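Local coordinates for protein 361aa long hypothetical D-aminopeptidase (Pyrococcus horikoshii, PDB 2DRH) that is of unproven function but probably acts as an aminopeptidase, at residues 176-187 against 204-215. Numbering follows the deposited sequence.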
# COMPACT_ATOMS: atom_id res chain seq x y z
N MET A 176 4.94 22.18 21.15
CA MET A 176 4.56 20.77 21.22
C MET A 176 4.62 20.14 22.62
O MET A 176 5.31 20.63 23.51
CB MET A 176 5.44 19.95 20.27
CG MET A 176 5.34 20.35 18.80
SD MET A 176 3.68 20.18 18.09
CE MET A 176 3.66 21.53 16.92
N SER A 177 3.88 19.05 22.78
CA SER A 177 3.80 18.31 24.04
C SER A 177 4.12 16.84 23.80
O SER A 177 3.67 16.26 22.83
CB SER A 177 2.39 18.41 24.63
OG SER A 177 2.00 19.75 24.82
N ALA A 178 4.90 16.24 24.71
CA ALA A 178 5.26 14.83 24.60
C ALA A 178 5.23 14.19 25.98
O ALA A 178 5.94 14.64 26.89
CB ALA A 178 6.64 14.68 23.98
N PHE A 179 4.41 13.16 26.15
CA PHE A 179 4.30 12.47 27.43
C PHE A 179 3.89 13.44 28.53
O PHE A 179 4.22 13.25 29.70
CB PHE A 179 5.64 11.82 27.79
CG PHE A 179 6.08 10.77 26.82
CD1 PHE A 179 5.43 9.53 26.77
CD2 PHE A 179 7.11 11.02 25.92
CE1 PHE A 179 5.81 8.56 25.84
CE2 PHE A 179 7.49 10.06 24.99
CZ PHE A 179 6.84 8.83 24.95
N GLU A 180 3.16 14.48 28.13
CA GLU A 180 2.69 15.50 29.06
C GLU A 180 3.80 16.29 29.73
O GLU A 180 3.65 16.81 30.83
CB GLU A 180 1.71 14.89 30.07
CG GLU A 180 0.48 14.35 29.36
CD GLU A 180 -0.53 13.73 30.29
OE1 GLU A 180 -1.21 14.47 31.04
OE2 GLU A 180 -0.66 12.49 30.27
N PHE A 181 4.92 16.36 29.03
CA PHE A 181 6.09 17.13 29.42
C PHE A 181 6.25 18.00 28.18
O PHE A 181 5.55 17.78 27.18
CB PHE A 181 7.32 16.25 29.61
CG PHE A 181 7.32 15.45 30.88
CD1 PHE A 181 7.28 16.08 32.12
CD2 PHE A 181 7.39 14.06 30.83
CE1 PHE A 181 7.32 15.33 33.30
CE2 PHE A 181 7.43 13.30 32.01
CZ PHE A 181 7.39 13.94 33.24
N LYS A 182 7.15 18.98 28.21
CA LYS A 182 7.32 19.80 27.02
C LYS A 182 7.96 18.94 25.94
O LYS A 182 8.90 18.19 26.21
CB LYS A 182 8.22 20.99 27.33
CG LYS A 182 8.35 21.98 26.18
CD LYS A 182 7.03 22.68 25.89
CE LYS A 182 7.12 23.55 24.64
NZ LYS A 182 7.54 22.74 23.47
N GLY A 183 7.44 19.04 24.72
CA GLY A 183 7.99 18.28 23.61
C GLY A 183 8.78 19.21 22.70
O GLY A 183 9.14 20.32 23.11
N GLY A 184 9.04 18.78 21.47
CA GLY A 184 9.77 19.63 20.53
C GLY A 184 10.70 18.91 19.57
O GLY A 184 10.44 17.79 19.15
N ILE A 185 11.80 19.58 19.22
CA ILE A 185 12.79 19.02 18.30
C ILE A 185 13.86 18.23 19.05
O ILE A 185 14.38 18.69 20.07
CB ILE A 185 13.47 20.14 17.48
CG1 ILE A 185 12.43 20.90 16.65
CG2 ILE A 185 14.56 19.54 16.58
CD1 ILE A 185 11.76 20.09 15.56
N GLY A 186 14.16 17.04 18.54
CA GLY A 186 15.19 16.20 19.13
C GLY A 186 16.01 15.62 18.00
O GLY A 186 15.51 15.47 16.89
N SER A 187 17.27 15.29 18.24
CA SER A 187 18.09 14.73 17.16
C SER A 187 19.23 13.86 17.68
O SER A 187 19.63 13.96 18.83
CB SER A 187 18.64 15.85 16.28
OG SER A 187 19.04 15.33 15.00
N LEU A 204 16.08 13.35 13.08
CA LEU A 204 15.53 14.57 13.65
C LEU A 204 14.04 14.27 13.86
O LEU A 204 13.35 13.83 12.94
CB LEU A 204 15.70 15.75 12.69
CG LEU A 204 15.11 17.08 13.20
CD1 LEU A 204 15.76 18.23 12.48
CD2 LEU A 204 13.59 17.11 12.99
N VAL A 205 13.56 14.49 15.07
CA VAL A 205 12.17 14.21 15.35
C VAL A 205 11.45 15.42 15.91
O VAL A 205 12.05 16.29 16.54
CB VAL A 205 12.00 13.05 16.35
CG1 VAL A 205 12.73 11.80 15.84
CG2 VAL A 205 12.53 13.47 17.72
N LEU A 206 10.14 15.46 15.67
CA LEU A 206 9.27 16.51 16.17
C LEU A 206 8.31 15.69 17.01
O LEU A 206 7.41 15.05 16.48
CB LEU A 206 8.52 17.19 15.01
CG LEU A 206 7.45 18.23 15.39
CD1 LEU A 206 8.09 19.33 16.22
CD2 LEU A 206 6.81 18.81 14.14
N SER A 207 8.54 15.67 18.32
CA SER A 207 7.73 14.88 19.23
C SER A 207 6.52 15.62 19.76
O SER A 207 6.64 16.75 20.23
CB SER A 207 8.58 14.40 20.40
OG SER A 207 9.03 15.49 21.18
N ASN A 208 5.37 14.98 19.71
CA ASN A 208 4.14 15.60 20.19
C ASN A 208 3.12 14.51 20.50
O ASN A 208 1.95 14.62 20.14
CB ASN A 208 3.59 16.54 19.11
CG ASN A 208 2.38 17.32 19.59
OD1 ASN A 208 2.45 18.08 20.56
ND2 ASN A 208 1.26 17.14 18.90
N PHE A 209 3.58 13.46 21.19
CA PHE A 209 2.72 12.33 21.52
C PHE A 209 2.93 11.78 22.92
O PHE A 209 3.76 12.27 23.69
CB PHE A 209 2.99 11.17 20.55
CG PHE A 209 4.34 10.52 20.77
CD1 PHE A 209 5.51 11.11 20.29
CD2 PHE A 209 4.44 9.34 21.51
CE1 PHE A 209 6.77 10.54 20.55
CE2 PHE A 209 5.70 8.76 21.77
CZ PHE A 209 6.86 9.36 21.29
N GLY A 210 2.16 10.73 23.22
CA GLY A 210 2.29 10.03 24.48
C GLY A 210 1.60 10.51 25.74
O GLY A 210 1.43 11.71 25.96
N ARG A 211 1.20 9.53 26.55
CA ARG A 211 0.57 9.77 27.84
C ARG A 211 1.75 9.84 28.81
O ARG A 211 2.80 9.26 28.54
CB ARG A 211 -0.32 8.59 28.24
CG ARG A 211 -1.71 8.57 27.63
CD ARG A 211 -2.30 7.18 27.78
NE ARG A 211 -3.75 7.17 27.90
CZ ARG A 211 -4.42 7.60 28.96
NH1 ARG A 211 -3.76 8.08 30.01
NH2 ARG A 211 -5.74 7.53 28.99
N ARG A 212 1.57 10.53 29.93
CA ARG A 212 2.64 10.66 30.90
C ARG A 212 3.25 9.32 31.33
O ARG A 212 4.48 9.18 31.35
CB ARG A 212 2.13 11.41 32.15
CG ARG A 212 3.15 11.51 33.27
CD ARG A 212 4.40 12.28 32.84
NE ARG A 212 4.14 13.70 32.65
CZ ARG A 212 3.84 14.55 33.64
NH1 ARG A 212 3.77 14.11 34.89
NH2 ARG A 212 3.62 15.82 33.37
N GLU A 213 2.40 8.36 31.65
CA GLU A 213 2.85 7.05 32.10
C GLU A 213 3.44 6.10 31.06
O GLU A 213 3.96 5.04 31.43
CB GLU A 213 1.71 6.33 32.84
CG GLU A 213 0.34 6.52 32.21
CD GLU A 213 -0.11 7.97 32.26
OE1 GLU A 213 -0.11 8.55 33.36
OE2 GLU A 213 -0.45 8.53 31.19
N ASP A 214 3.37 6.45 29.78
CA ASP A 214 3.94 5.57 28.77
C ASP A 214 5.46 5.73 28.67
O ASP A 214 6.18 4.78 28.39
CB ASP A 214 3.33 5.85 27.39
CG ASP A 214 1.82 5.65 27.36
OD1 ASP A 214 1.31 4.72 28.02
OD2 ASP A 214 1.15 6.44 26.66
N LEU A 215 5.94 6.95 28.92
CA LEU A 215 7.36 7.28 28.82
C LEU A 215 8.32 6.18 29.29
O LEU A 215 8.33 5.78 30.46
CB LEU A 215 7.65 8.59 29.57
CG LEU A 215 9.08 9.15 29.49
CD1 LEU A 215 9.52 9.29 28.04
CD2 LEU A 215 9.13 10.49 30.20
O HOH W 1 1.69 14.75 25.66
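Where the β-hairpin 184-193/198-207 opens, G186 and V205 bond in both directions, V205 N reaching G186 O at 2.8 Å, while the I185 and L206 side chains meet on one sheet face. Beyond the strands, N208 stands in for backbone: with CG anti to its own N (chi1 -175°), OD1 accepts S177 N almost straight, in the plane of the amide carbonyl. A separate type I' turn, from A178 to F181, then settles on 209-215. F179 N donates to F209 O at 2.7 Å, and L215 CD1 sits over the F179 ring, 3.8 Å from its centroid. R212 bends back at chi2 and chi3, bringing its guanidinium flat onto F181 (planes 11° apart) while the guanidinium edge donates to two turn carbonyls, NE to F179 O at 3.0 Å and NH2 to E180 O at 2.7 Å. E180 OE2 accepts from R212 N, while its OE1 accepts from G233 N. A leucine in place of R212 would probably leave both carbonyls without these donors and F181 without its cation-pi partner. One buried guanidinium, also bonded through NH1 to W229 O, thus combines polar edge and stacking face, which probably helps hold the turn's orientation.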